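Local coordinates for protein Pab-dependent poly(a)-specific ribonuclease subunit PAN2 (Neurospora crassa, PDB 4CZW) that forms the catalytic subunit of the PAN deadenylation complex, which probably shortens mRNA poly(A) tails as an exonuclease, and carries a ubiquitin-protease-like domain thought to be inactive, at residues S52-M57 with C83-V88; P61-M66 with F140-I145; S48-L53 with N104-L109; M91-E96 with M403-R408; M57-L62 with A344-G349. All blocks are in the same frame, centred on the assembly; numbering follows the deposited sequence.

Contact 1 of 5, residues S52-M57 with C83-V88; sequences SLLQVM and CELGYV. With ZN (zinc ion), chain B.
Leu85 and Val88 on one helix meet Leu54 and Met57 on another, deep in the helical part of the ubiquitin-protease-like domain. The two short helical segments cross at -78°, with their axes 11.2 Å apart, so only a small patch of side chains touches. Along 83-88, Cys83 comes first and faces the other way: its SG binds the zinc ion at 2.3 Å, completing a site with His70, Cys75 and Cys80. Glu84 follows on the flank, where it lies against Asn104 and Met105 of helix 103-109. Leu85 does most of the work, its two methyls dividing between two partners. CD2 meets CD2 of Leu54 at 3.8 Å, while CD1 takes the methyl CE of Met57, a selenomethionine, also at 3.8 Å. The Met57 chain gets there by bending at its last torsion (chi3 62°), which turns CE toward Leu85, and the two side chains run nearly perpendicular. Tyr87 has the carbonyl O of Cys83 over one ring face and meets the rings of Tyr533 and Trp537. Val88 closes the patch more loosely, its CG1 lying 4.4 Å from CD1 of Leu54. No hydrogen bond joins the segments: methyls pack on this face of the helix, while Cys83 ties its start to the zinc ion, so adhesion here should come largely from burying apolar surface.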
# COMPACT_ATOMS: atom_id res chain seq x y z
N SER A 52 8.60 -1.38 -4.46
CA SER A 52 8.41 -2.05 -5.74
C SER A 52 7.30 -3.08 -5.67
O SER A 52 6.50 -3.21 -6.59
CB SER A 52 9.71 -2.71 -6.20
OG SER A 52 10.77 -1.77 -6.25
N LEU A 53 7.26 -3.82 -4.56
CA LEU A 53 6.24 -4.84 -4.36
C LEU A 53 4.86 -4.21 -4.19
O LEU A 53 3.87 -4.71 -4.73
CB LEU A 53 6.58 -5.70 -3.14
CG LEU A 53 5.54 -6.76 -2.76
CD1 LEU A 53 5.30 -7.73 -3.91
CD2 LEU A 53 5.95 -7.50 -1.51
N LEU A 54 4.80 -3.12 -3.43
CA LEU A 54 3.55 -2.42 -3.19
C LEU A 54 2.96 -1.88 -4.49
O LEU A 54 1.74 -1.90 -4.68
CB LEU A 54 3.76 -1.27 -2.20
CG LEU A 54 4.13 -1.67 -0.76
CD1 LEU A 54 4.41 -0.44 0.08
CD2 LEU A 54 3.02 -2.52 -0.14
N GLN A 55 3.82 -1.40 -5.38
CA GLN A 55 3.39 -0.89 -6.67
C GLN A 55 2.79 -1.99 -7.53
O GLN A 55 1.70 -1.84 -8.08
CB GLN A 55 4.56 -0.24 -7.42
CG GLN A 55 5.11 1.03 -6.77
CD GLN A 55 4.24 2.25 -7.02
OE1 GLN A 55 3.15 2.14 -7.58
NE2 GLN A 55 4.74 3.41 -6.62
N VAL A 56 3.51 -3.10 -7.63
CA VAL A 56 3.08 -4.24 -8.44
C VAL A 56 1.74 -4.80 -7.95
O VAL A 56 0.86 -5.12 -8.74
CB VAL A 56 4.14 -5.36 -8.43
CG1 VAL A 56 3.62 -6.59 -9.14
CG2 VAL A 56 5.43 -4.88 -9.08
N MSE A 57 1.60 -4.89 -6.63
CA MSE A 57 0.36 -5.37 -6.03
C MSE A 57 -0.80 -4.40 -6.26
O MSE A 57 -1.94 -4.82 -6.45
CB MSE A 57 0.54 -5.62 -4.53
CG MSE A 57 1.48 -6.76 -4.19
SE MSE A 57 1.63 -7.03 -2.27
CE MSE A 57 -0.23 -7.46 -1.88
N CYS A 83 -5.33 -3.92 6.08
CA CYS A 83 -5.90 -2.59 6.23
C CYS A 83 -4.90 -1.54 5.76
O CYS A 83 -5.25 -0.62 5.02
CB CYS A 83 -6.29 -2.32 7.69
SG CYS A 83 -7.94 -2.89 8.13
N GLU A 84 -3.65 -1.69 6.19
CA GLU A 84 -2.58 -0.79 5.79
C GLU A 84 -2.37 -0.85 4.28
O GLU A 84 -2.03 0.15 3.65
CB GLU A 84 -1.29 -1.14 6.52
CG GLU A 84 -1.40 -1.07 8.04
CD GLU A 84 -1.61 0.34 8.56
OE1 GLU A 84 -1.21 1.29 7.86
OE2 GLU A 84 -2.19 0.49 9.66
N LEU A 85 -2.56 -2.03 3.70
CA LEU A 85 -2.46 -2.20 2.25
C LEU A 85 -3.55 -1.40 1.54
O LEU A 85 -3.30 -0.80 0.50
CB LEU A 85 -2.57 -3.68 1.87
CG LEU A 85 -1.25 -4.43 1.65
CD1 LEU A 85 -1.52 -5.90 1.34
CD2 LEU A 85 -0.45 -3.79 0.54
N GLY A 86 -4.74 -1.39 2.12
CA GLY A 86 -5.85 -0.63 1.57
C GLY A 86 -5.57 0.85 1.61
O GLY A 86 -5.92 1.58 0.68
N TYR A 87 -4.94 1.30 2.69
CA TYR A 87 -4.60 2.71 2.86
C TYR A 87 -3.59 3.16 1.80
O TYR A 87 -3.75 4.21 1.18
CB TYR A 87 -4.03 2.97 4.25
CG TYR A 87 -4.95 2.58 5.39
CD1 TYR A 87 -6.33 2.56 5.22
CD2 TYR A 87 -4.44 2.23 6.63
CE1 TYR A 87 -7.18 2.20 6.25
CE2 TYR A 87 -5.28 1.87 7.67
CZ TYR A 87 -6.64 1.86 7.47
OH TYR A 87 -7.48 1.50 8.51
N VAL A 88 -2.56 2.35 1.60
CA VAL A 88 -1.52 2.65 0.61
C VAL A 88 -2.09 2.63 -0.80
O VAL A 88 -1.79 3.51 -1.61
CB VAL A 88 -0.35 1.65 0.71
CG1 VAL A 88 0.68 1.93 -0.38
CG2 VAL A 88 0.30 1.73 2.08
ZN ZN B . -8.00 -5.07 8.90

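Contact 2 of 5, residues P61-M66 with F140-I145; sequences PLLRNM and FLFDKI
Leu63, with CG beside its own backbone N (chi1 -71°), sends its methyls toward helix 130-149, and Phe142, turned to a chi1 of -90°, brings its ring tip in to meet them. This is helix-to-helix packing inside the helical part of the ubiquitin-protease-like fold, between the first turns of helix 61-71 and the middle of helix 130-149. CD1 of Leu63 lies 4.1 Å from CZ of Phe142, approaching the ring obliquely, and the two side chains cross at about a right angle. One turn on, Met66 and Ile145 form a second, slacker pair. Neither pair is polar, and all four residues are buried. Leu180 of helix 172-180 packs on Leu63, Met66 and Phe142, closing one side; Leu82 and Leu85 of the zinc-bearing helix 81-94 touch Ile145. With CA of Leu63 9.9 Å from CA of Phe142, the backbones stand well apart and only side-chain ends meet: SE of Met66, a selenomethionine, is 4.4 Å from CD1 of Ile145.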
# COMPACT_ATOMS: atom_id res chain seq x y z
N PRO A 61 -5.55 -5.69 -10.03
CA PRO A 61 -6.96 -5.42 -9.74
C PRO A 61 -7.56 -6.28 -8.64
O PRO A 61 -8.28 -5.77 -7.78
CB PRO A 61 -7.64 -5.70 -11.08
CG PRO A 61 -6.61 -5.36 -12.09
CD PRO A 61 -5.29 -5.78 -11.48
N LEU A 62 -7.26 -7.58 -8.65
CA LEU A 62 -7.80 -8.49 -7.65
C LEU A 62 -7.20 -8.22 -6.27
O LEU A 62 -7.87 -8.41 -5.25
CB LEU A 62 -7.54 -9.94 -8.05
CG LEU A 62 -8.37 -10.45 -9.23
CD1 LEU A 62 -8.01 -11.89 -9.55
CD2 LEU A 62 -9.85 -10.32 -8.92
N LEU A 63 -5.95 -7.78 -6.23
CA LEU A 63 -5.28 -7.48 -4.97
C LEU A 63 -5.74 -6.14 -4.40
O LEU A 63 -5.95 -6.01 -3.20
CB LEU A 63 -3.76 -7.48 -5.15
CG LEU A 63 -3.11 -8.84 -5.37
CD1 LEU A 63 -1.59 -8.70 -5.45
CD2 LEU A 63 -3.50 -9.81 -4.27
N ARG A 64 -5.89 -5.14 -5.27
CA ARG A 64 -6.30 -3.81 -4.84
C ARG A 64 -7.73 -3.82 -4.29
O ARG A 64 -8.01 -3.24 -3.25
CB ARG A 64 -6.19 -2.80 -5.98
CG ARG A 64 -6.38 -1.35 -5.53
CD ARG A 64 -6.81 -0.43 -6.67
NE ARG A 64 -5.74 -0.17 -7.63
CZ ARG A 64 -5.86 0.64 -8.67
NH1 ARG A 64 -7.00 1.27 -8.90
NH2 ARG A 64 -4.83 0.82 -9.50
N ASN A 65 -8.62 -4.50 -5.00
CA ASN A 65 -10.00 -4.64 -4.56
C ASN A 65 -10.09 -5.38 -3.23
O ASN A 65 -10.79 -4.95 -2.31
CB ASN A 65 -10.83 -5.36 -5.62
CG ASN A 65 -12.28 -5.55 -5.20
OD1 ASN A 65 -13.10 -4.64 -5.32
ND2 ASN A 65 -12.60 -6.74 -4.70
N MSE A 66 -9.35 -6.49 -3.14
CA MSE A 66 -9.31 -7.31 -1.94
C MSE A 66 -9.00 -6.50 -0.68
O MSE A 66 -9.66 -6.65 0.34
CB MSE A 66 -8.27 -8.42 -2.11
CG MSE A 66 -8.19 -9.41 -0.97
SE MSE A 66 -6.73 -10.67 -1.23
CE MSE A 66 -7.09 -11.17 -3.07
N PHE A 140 5.34 -13.38 3.08
CA PHE A 140 4.84 -12.93 4.37
C PHE A 140 3.51 -12.19 4.23
O PHE A 140 2.58 -12.41 5.00
CB PHE A 140 5.87 -12.04 5.06
CG PHE A 140 5.50 -11.66 6.47
CD1 PHE A 140 5.71 -12.54 7.52
CD2 PHE A 140 4.96 -10.42 6.75
CE1 PHE A 140 5.37 -12.19 8.81
CE2 PHE A 140 4.63 -10.06 8.04
CZ PHE A 140 4.83 -10.95 9.08
N LEU A 141 3.44 -11.29 3.25
CA LEU A 141 2.23 -10.50 3.03
C LEU A 141 1.06 -11.35 2.58
O LEU A 141 -0.03 -11.25 3.14
CB LEU A 141 2.50 -9.39 2.00
CG LEU A 141 3.10 -8.10 2.55
CD1 LEU A 141 3.26 -7.07 1.44
CD2 LEU A 141 2.25 -7.55 3.68
N PHE A 142 1.28 -12.19 1.57
CA PHE A 142 0.23 -13.05 1.04
C PHE A 142 -0.36 -13.96 2.11
O PHE A 142 -1.55 -14.28 2.08
CB PHE A 142 0.76 -13.89 -0.12
CG PHE A 142 0.61 -13.24 -1.47
CD1 PHE A 142 1.27 -12.05 -1.75
CD2 PHE A 142 -0.18 -13.81 -2.45
CE1 PHE A 142 1.13 -11.44 -2.99
CE2 PHE A 142 -0.32 -13.21 -3.69
CZ PHE A 142 0.34 -12.02 -3.95
N ASP A 143 0.47 -14.37 3.06
CA ASP A 143 0.02 -15.21 4.16
C ASP A 143 -0.78 -14.39 5.18
O ASP A 143 -1.84 -14.82 5.63
CB ASP A 143 1.22 -15.87 4.85
CG ASP A 143 0.80 -16.75 6.01
OD1 ASP A 143 -0.31 -17.33 5.96
OD2 ASP A 143 1.58 -16.87 6.98
N LYS A 144 -0.27 -13.21 5.52
CA LYS A 144 -0.90 -12.37 6.53
C LYS A 144 -2.24 -11.81 6.07
O LYS A 144 -3.22 -11.83 6.81
CB LYS A 144 0.04 -11.23 6.93
CG LYS A 144 1.17 -11.67 7.85
CD LYS A 144 0.63 -12.22 9.16
CE LYS A 144 1.75 -12.67 10.08
NZ LYS A 144 1.20 -13.23 11.35
N ILE A 145 -2.28 -11.29 4.84
CA ILE A 145 -3.51 -10.68 4.33
C ILE A 145 -4.58 -11.73 4.04
O ILE A 145 -5.76 -11.41 3.95
CB ILE A 145 -3.25 -9.86 3.06
CG1 ILE A 145 -2.91 -10.77 1.88
CG2 ILE A 145 -2.14 -8.84 3.30
CD1 ILE A 145 -2.72 -10.03 0.57

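Contact 3 of 5, residues S48-L53 with N104-L109; sequences SYANSL and NMLRAL
Leu106 meets the start of segment 48-53 with both branches of its fork. CD1 sits 3.9 Å from the backbone CA of Ser48, and CD2 meets CB of Ala50 at 3.7 Å. With CG beside the backbone N (chi1 -63°) and the chain extended beyond it, the leucine reaches straight across from helix 103-109. No hydrogen bond crosses; the Ala50 side is methyl packing, while on the Ser48 side, where CB points away, CD1 lies against main chain, near N as well as CA. Farther out, Ile45 touches Leu106 as well, and Leu137 of helix 130-149 touches Ala50. Polar bonds to other parts of the chain then hold the two segments in place. OH of Tyr49 is hydrogen-bonded to O of Val120, while ND2 of Asn51 is held by OD1 of Asp366 and O of Glu42. At the other end, N and ND2 of Asn104 bond to OD1 of Asn559 and O of Ile558, residues in the range of the exonuclease family, so helix 103-109 is tied to the nuclease as well. Next to it, Met105 packs on Leu85 and Val88 of helix 81-94. In sequence, the run Ser48 to Gln55 resembles the cysteine box of ubiquitin-specific proteases, where the catalytic cysteine sits just before, or at the start of, a helix; the alignment probably puts Ser48 at that position, in keeping with a pseudo-protease predicted to lack the triad of thiol proteases.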
# COMPACT_ATOMS: atom_id res chain seq x y z
N SER A 48 12.00 0.30 3.07
CA SER A 48 11.44 0.93 1.88
C SER A 48 11.68 0.08 0.63
O SER A 48 11.31 0.48 -0.47
CB SER A 48 12.04 2.33 1.68
OG SER A 48 13.45 2.27 1.55
N TYR A 49 12.29 -1.08 0.82
CA TYR A 49 12.47 -2.04 -0.27
C TYR A 49 11.11 -2.53 -0.75
O TYR A 49 10.98 -3.04 -1.87
CB TYR A 49 13.33 -3.22 0.19
CG TYR A 49 12.65 -4.15 1.17
CD1 TYR A 49 12.73 -3.93 2.54
CD2 TYR A 49 11.91 -5.24 0.73
CE1 TYR A 49 12.11 -4.77 3.44
CE2 TYR A 49 11.28 -6.09 1.62
CZ TYR A 49 11.39 -5.85 2.98
OH TYR A 49 10.76 -6.70 3.86
N ALA A 50 10.11 -2.39 0.11
CA ALA A 50 8.76 -2.86 -0.16
C ALA A 50 8.06 -2.08 -1.27
O ALA A 50 7.05 -2.54 -1.81
CB ALA A 50 7.93 -2.80 1.11
N ASN A 51 8.59 -0.91 -1.59
CA ASN A 51 7.97 -0.01 -2.56
C ASN A 51 7.64 -0.67 -3.89
O ASN A 51 6.52 -0.54 -4.39
CB ASN A 51 8.87 1.20 -2.81
CG ASN A 51 8.91 2.16 -1.63
OD1 ASN A 51 8.01 2.16 -0.79
ND2 ASN A 51 9.95 2.98 -1.57
N SER A 52 8.60 -1.38 -4.46
CA SER A 52 8.41 -2.05 -5.74
C SER A 52 7.30 -3.08 -5.67
O SER A 52 6.50 -3.21 -6.59
CB SER A 52 9.71 -2.71 -6.20
OG SER A 52 10.77 -1.77 -6.25
N LEU A 53 7.26 -3.82 -4.56
CA LEU A 53 6.24 -4.84 -4.36
C LEU A 53 4.86 -4.21 -4.19
O LEU A 53 3.87 -4.71 -4.73
CB LEU A 53 6.58 -5.70 -3.14
CG LEU A 53 5.54 -6.76 -2.76
CD1 LEU A 53 5.30 -7.73 -3.91
CD2 LEU A 53 5.95 -7.50 -1.51
N ASN A 104 3.33 4.45 7.59
CA ASN A 104 2.46 3.76 8.54
C ASN A 104 2.45 2.25 8.34
O ASN A 104 2.36 1.49 9.31
CB ASN A 104 1.03 4.30 8.45
CG ASN A 104 0.92 5.74 8.92
OD1 ASN A 104 1.86 6.31 9.45
ND2 ASN A 104 -0.26 6.32 8.73
N MSE A 105 2.52 1.82 7.09
CA MSE A 105 2.41 0.41 6.75
C MSE A 105 3.70 -0.35 7.03
O MSE A 105 3.67 -1.52 7.41
CB MSE A 105 1.99 0.25 5.29
CG MSE A 105 3.07 -0.28 4.36
SE MSE A 105 2.81 -2.16 3.96
CE MSE A 105 0.98 -2.04 3.32
N LEU A 106 4.84 0.32 6.85
CA LEU A 106 6.14 -0.30 7.11
C LEU A 106 6.42 -0.30 8.60
O LEU A 106 7.17 -1.13 9.11
CB LEU A 106 7.24 0.44 6.35
CG LEU A 106 7.14 0.41 4.82
CD1 LEU A 106 8.26 1.23 4.19
CD2 LEU A 106 7.15 -1.02 4.30
N ARG A 107 5.80 0.65 9.30
CA ARG A 107 5.91 0.74 10.75
C ARG A 107 5.07 -0.36 11.39
O ARG A 107 5.47 -0.96 12.38
CB ARG A 107 5.47 2.12 11.23
CG ARG A 107 5.66 2.37 12.71
CD ARG A 107 5.37 3.83 13.05
NE ARG A 107 6.33 4.74 12.43
CZ ARG A 107 6.09 6.02 12.19
NH1 ARG A 107 4.92 6.56 12.50
NH2 ARG A 107 7.02 6.78 11.62
N ALA A 108 3.90 -0.61 10.81
CA ALA A 108 3.00 -1.66 11.30
C ALA A 108 3.58 -3.04 11.02
O ALA A 108 3.36 -3.98 11.79
CB ALA A 108 1.63 -1.52 10.66
N LEU A 109 4.31 -3.16 9.92
CA LEU A 109 4.99 -4.41 9.57
C LEU A 109 5.99 -4.78 10.66
O LEU A 109 6.15 -5.95 11.00
CB LEU A 109 5.70 -4.27 8.22
CG LEU A 109 6.56 -5.46 7.78
CD1 LEU A 109 5.69 -6.64 7.37
CD2 LEU A 109 7.50 -5.06 6.65

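Contact 4 of 5, residues M91-E96 with M403-R408; sequences MLQKGE and MDWKTR
Gln93 meets Trp405 and Lys94 meets Lys406 where the C-terminal end of the zinc-bearing helix 81-94 comes up to the short helix 404-407. The first pair is polar against aromatic: NE2 of Gln93 lies 3.7 Å from CZ2 of the indole, coming at the ring obliquely with the amide plane turned 23° from it. NE2 is held more firmly by a hydrogen bond to OD1 of Asp90. The second pair sets like charges together. Lys406 is extended (CG anti to the backbone N, chi1 -167°) and Lys94 bends at its last torsion (chi4 -50°), bringing them tip to tip with NZ of Lys94 3.7 Å from NZ of Lys406. A weak hydrogen bond to OD1 of Asn541 involves NZ of Lys94. Packing braces the indole: CB of Lys406 sits 3.8 Å above the centre of one ring face, and helices 61-71 and 529-541 touch Trp405 through Leu68 and Trp537. O of Met403 accepts from N of Lys406 and from N and OG1 of Thr407. With no hydrogen bond or salt bridge across the segments, electrostatic attraction seems to count for little; the facing ammonium groups would probably repel mildly, perhaps eased a little, on the Lys94 side, by a long, weak ion pair with Asp90.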
# COMPACT_ATOMS: atom_id res chain seq x y z
N MSE A 91 -4.10 5.70 -1.41
CA MSE A 91 -3.26 6.87 -1.64
C MSE A 91 -2.72 6.90 -3.06
O MSE A 91 -2.59 7.96 -3.66
CB MSE A 91 -2.10 6.90 -0.64
CG MSE A 91 -2.52 7.17 0.79
SE MSE A 91 -1.00 7.47 1.98
CE MSE A 91 -0.10 5.75 1.80
N LEU A 92 -2.41 5.72 -3.60
CA LEU A 92 -1.85 5.62 -4.94
C LEU A 92 -2.90 5.89 -6.02
O LEU A 92 -2.56 6.22 -7.16
CB LEU A 92 -1.23 4.24 -5.16
CG LEU A 92 0.01 3.93 -4.31
CD1 LEU A 92 0.53 2.53 -4.59
CD2 LEU A 92 1.09 4.97 -4.54
N GLN A 93 -4.17 5.75 -5.66
CA GLN A 93 -5.25 6.00 -6.62
C GLN A 93 -5.89 7.37 -6.40
O GLN A 93 -6.53 7.91 -7.30
CB GLN A 93 -6.31 4.89 -6.53
CG GLN A 93 -7.08 4.86 -5.22
CD GLN A 93 -8.09 3.73 -5.17
OE1 GLN A 93 -8.14 2.88 -6.07
NE2 GLN A 93 -8.90 3.71 -4.12
N LYS A 94 -5.72 7.92 -5.20
CA LYS A 94 -6.22 9.26 -4.91
C LYS A 94 -5.16 10.32 -5.18
O LYS A 94 -5.48 11.43 -5.61
CB LYS A 94 -6.67 9.37 -3.45
CG LYS A 94 -7.97 8.68 -3.11
CD LYS A 94 -8.52 9.20 -1.79
CE LYS A 94 -9.68 8.37 -1.30
NZ LYS A 94 -10.70 8.14 -2.35
N GLY A 95 -3.90 9.96 -4.94
CA GLY A 95 -2.78 10.88 -5.02
C GLY A 95 -2.71 11.72 -6.28
O GLY A 95 -2.61 11.20 -7.39
N GLU A 96 -2.77 13.03 -6.10
CA GLU A 96 -2.70 13.97 -7.21
C GLU A 96 -1.27 14.48 -7.39
O GLU A 96 -0.94 15.11 -8.40
CB GLU A 96 -3.66 15.14 -6.99
CG GLU A 96 -5.12 14.72 -6.84
CD GLU A 96 -5.99 15.84 -6.30
OE1 GLU A 96 -5.45 16.77 -5.68
OE2 GLU A 96 -7.22 15.78 -6.50
N MSE A 403 -16.85 -0.66 -6.48
CA MSE A 403 -16.86 0.54 -5.66
C MSE A 403 -17.76 0.42 -4.43
O MSE A 403 -18.05 1.42 -3.77
CB MSE A 403 -17.31 1.74 -6.49
CG MSE A 403 -16.42 2.05 -7.68
SE MSE A 403 -14.59 2.49 -7.15
CE MSE A 403 -14.99 3.95 -5.92
N ASP A 404 -18.18 -0.80 -4.11
CA ASP A 404 -19.08 -1.02 -2.98
C ASP A 404 -18.38 -0.76 -1.65
O ASP A 404 -19.03 -0.47 -0.65
CB ASP A 404 -19.65 -2.44 -3.01
CG ASP A 404 -20.42 -2.73 -4.27
OD1 ASP A 404 -20.84 -1.77 -4.95
OD2 ASP A 404 -20.61 -3.92 -4.59
N TRP A 405 -17.05 -0.87 -1.64
CA TRP A 405 -16.27 -0.60 -0.44
C TRP A 405 -16.42 0.87 -0.05
O TRP A 405 -16.39 1.22 1.13
CB TRP A 405 -14.80 -0.95 -0.65
CG TRP A 405 -14.09 -0.09 -1.65
CD1 TRP A 405 -13.97 -0.31 -2.99
CD2 TRP A 405 -13.40 1.15 -1.39
NE1 TRP A 405 -13.26 0.70 -3.58
CE2 TRP A 405 -12.89 1.60 -2.62
CE3 TRP A 405 -13.16 1.90 -0.24
CZ2 TRP A 405 -12.16 2.79 -2.74
CZ3 TRP A 405 -12.44 3.08 -0.35
CH2 TRP A 405 -11.95 3.51 -1.59
N LYS A 406 -16.57 1.72 -1.05
CA LYS A 406 -16.75 3.15 -0.83
C LYS A 406 -18.23 3.48 -0.66
O LYS A 406 -18.60 4.28 0.20
CB LYS A 406 -16.15 3.95 -2.00
CG LYS A 406 -16.01 5.44 -1.74
CD LYS A 406 -15.22 6.10 -2.87
CE LYS A 406 -14.99 7.57 -2.59
NZ LYS A 406 -14.16 8.20 -3.66
N THR A 407 -19.07 2.85 -1.47
CA THR A 407 -20.51 3.06 -1.42
C THR A 407 -21.09 2.64 -0.08
O THR A 407 -21.86 3.39 0.54
CB THR A 407 -21.22 2.28 -2.55
OG1 THR A 407 -20.82 2.79 -3.82
CG2 THR A 407 -22.73 2.41 -2.41
N ARG A 408 -20.73 1.45 0.38
CA ARG A 408 -21.20 0.96 1.67
C ARG A 408 -20.08 0.93 2.70
O ARG A 408 -19.89 -0.05 3.41
CB ARG A 408 -21.82 -0.43 1.52
CG ARG A 408 -23.07 -0.46 0.65
CD ARG A 408 -23.79 -1.79 0.74
NE ARG A 408 -22.97 -2.90 0.24
CZ ARG A 408 -22.95 -3.29 -1.03
NH1 ARG A 408 -23.70 -2.66 -1.93
NH2 ARG A 408 -22.18 -4.30 -1.40

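Contact 5 of 5, residues M57-L62 with A344-G349; sequences MHYTPL and ATVNVG
Tyr59, the first residue past helix 51-58, lays its CB and ring against strand 339-347 and Val348. CB touches CG1 of Val346 at 3.6 Å, the branch anti to that valine's backbone N (chi1 -180°), which also lies about 4.0 Å from CG and from CD2. Farther along, Val348 takes over: its CG1 is 3.6 Å from CE1 and 3.9 Å from CZ. This methyl makes a CH-pi contact over one face, shifted toward the CD1-CE1 rim, 3.8 Å from the ring centroid and 18° off the normal. Over the opposite face lies ND1 of His58. An alanine here would keep CB on Val346, but is likely to leave a gap between His58 and Val348, with the valine methyl deprived of its aromatic face. Phe364 of the neighbouring strand also meets the ring. Nearby, OD1 of Asn347 accepts from N of Gly349 at 3.0 Å, forming an Asx turn. Helices packed on a central beta-sheet are consistent with the thumb and palm of the ubiquitin-specific protease fold.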
# COMPACT_ATOMS: atom_id res chain seq x y z
N MSE A 57 1.60 -4.89 -6.63
CA MSE A 57 0.36 -5.37 -6.03
C MSE A 57 -0.80 -4.40 -6.26
O MSE A 57 -1.94 -4.82 -6.45
CB MSE A 57 0.54 -5.62 -4.53
CG MSE A 57 1.48 -6.76 -4.19
SE MSE A 57 1.63 -7.03 -2.27
CE MSE A 57 -0.23 -7.46 -1.88
N HIS A 58 -0.50 -3.11 -6.23
CA HIS A 58 -1.52 -2.07 -6.37
C HIS A 58 -2.19 -2.10 -7.73
O HIS A 58 -3.39 -1.87 -7.85
CB HIS A 58 -0.92 -0.69 -6.12
CG HIS A 58 -1.85 0.44 -6.43
ND1 HIS A 58 -1.72 1.24 -7.54
CD2 HIS A 58 -2.95 0.89 -5.78
CE1 HIS A 58 -2.68 2.14 -7.56
NE2 HIS A 58 -3.45 1.95 -6.50
N TYR A 59 -1.40 -2.37 -8.77
CA TYR A 59 -1.94 -2.42 -10.13
C TYR A 59 -2.36 -3.83 -10.50
O TYR A 59 -2.53 -4.16 -11.67
CB TYR A 59 -0.91 -1.88 -11.12
CG TYR A 59 -0.66 -0.40 -10.96
CD1 TYR A 59 -1.51 0.54 -11.53
CD2 TYR A 59 0.43 0.07 -10.22
CE1 TYR A 59 -1.29 1.90 -11.37
CE2 TYR A 59 0.66 1.42 -10.06
CZ TYR A 59 -0.20 2.33 -10.64
OH TYR A 59 0.02 3.68 -10.49
N THR A 60 -2.53 -4.66 -9.48
CA THR A 60 -3.15 -5.97 -9.63
C THR A 60 -4.58 -5.88 -9.11
O THR A 60 -4.81 -5.97 -7.91
CB THR A 60 -2.38 -7.07 -8.87
OG1 THR A 60 -0.99 -7.03 -9.24
CG2 THR A 60 -2.94 -8.45 -9.20
N PRO A 61 -5.55 -5.69 -10.03
CA PRO A 61 -6.96 -5.42 -9.74
C PRO A 61 -7.56 -6.28 -8.64
O PRO A 61 -8.28 -5.77 -7.78
CB PRO A 61 -7.64 -5.70 -11.08
CG PRO A 61 -6.61 -5.36 -12.09
CD PRO A 61 -5.29 -5.78 -11.48
N LEU A 62 -7.26 -7.58 -8.65
CA LEU A 62 -7.80 -8.49 -7.65
C LEU A 62 -7.20 -8.22 -6.27
O LEU A 62 -7.87 -8.41 -5.25
CB LEU A 62 -7.54 -9.94 -8.05
CG LEU A 62 -8.37 -10.45 -9.23
CD1 LEU A 62 -8.01 -11.89 -9.55
CD2 LEU A 62 -9.85 -10.32 -8.92
N ALA A 344 10.23 -1.22 -9.95
CA ALA A 344 9.06 -1.95 -10.42
C ALA A 344 8.67 -1.55 -11.84
O ALA A 344 8.45 -0.37 -12.12
CB ALA A 344 7.89 -1.74 -9.47
N THR A 345 8.61 -2.53 -12.73
CA THR A 345 8.13 -2.31 -14.09
C THR A 345 6.73 -2.90 -14.22
O THR A 345 6.56 -4.12 -14.25
CB THR A 345 9.07 -2.94 -15.13
OG1 THR A 345 9.23 -4.34 -14.86
CG2 THR A 345 10.43 -2.27 -15.09
N VAL A 346 5.73 -2.03 -14.30
CA VAL A 346 4.34 -2.45 -14.24
C VAL A 346 3.52 -1.94 -15.43
O VAL A 346 3.66 -0.80 -15.85
CB VAL A 346 3.67 -1.96 -12.93
CG1 VAL A 346 2.22 -2.40 -12.86
CG2 VAL A 346 4.44 -2.46 -11.72
N ASN A 347 2.67 -2.82 -15.97
CA ASN A 347 1.69 -2.41 -16.96
C ASN A 347 0.44 -1.89 -16.26
O ASN A 347 -0.40 -2.66 -15.81
CB ASN A 347 1.34 -3.58 -17.89
CG ASN A 347 0.59 -3.15 -19.14
OD1 ASN A 347 -0.19 -2.20 -19.12
ND2 ASN A 347 0.84 -3.84 -20.24
N VAL A 348 0.31 -0.56 -16.18
CA VAL A 348 -0.78 0.06 -15.45
C VAL A 348 -2.11 -0.03 -16.19
O VAL A 348 -3.13 0.45 -15.69
CB VAL A 348 -0.48 1.55 -15.15
CG1 VAL A 348 0.80 1.68 -14.34
CG2 VAL A 348 -0.38 2.34 -16.45
N GLY A 349 -2.10 -0.64 -17.36
CA GLY A 349 -3.30 -0.77 -18.16
C GLY A 349 -4.25 -1.84 -17.65
O GLY A 349 -5.44 -1.82 -17.97

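In the fold
From the N terminus, residues 48-66 run through the opening segments of contacts 3, 1, 5 and 2. Contact 1 closes first, when the chain, after helix 61-71 and the zinc-site residues that follow, returns as helix 81-94, which then opens contact 4, in series with contact 1. Contact 3 closes next at 104-109, in a longer loop starting from the same stretch as contact 1, and contact 2 follows at 140-145, crossing contacts 1 and 3. Contact 5, starting from the same stretch as contact 2 and crossing contacts 1 and 3, closes at 344-349 and joins the helices to the large sheet. Contact 4 closes last at 403-408, crossing contacts 2, 3 and 5.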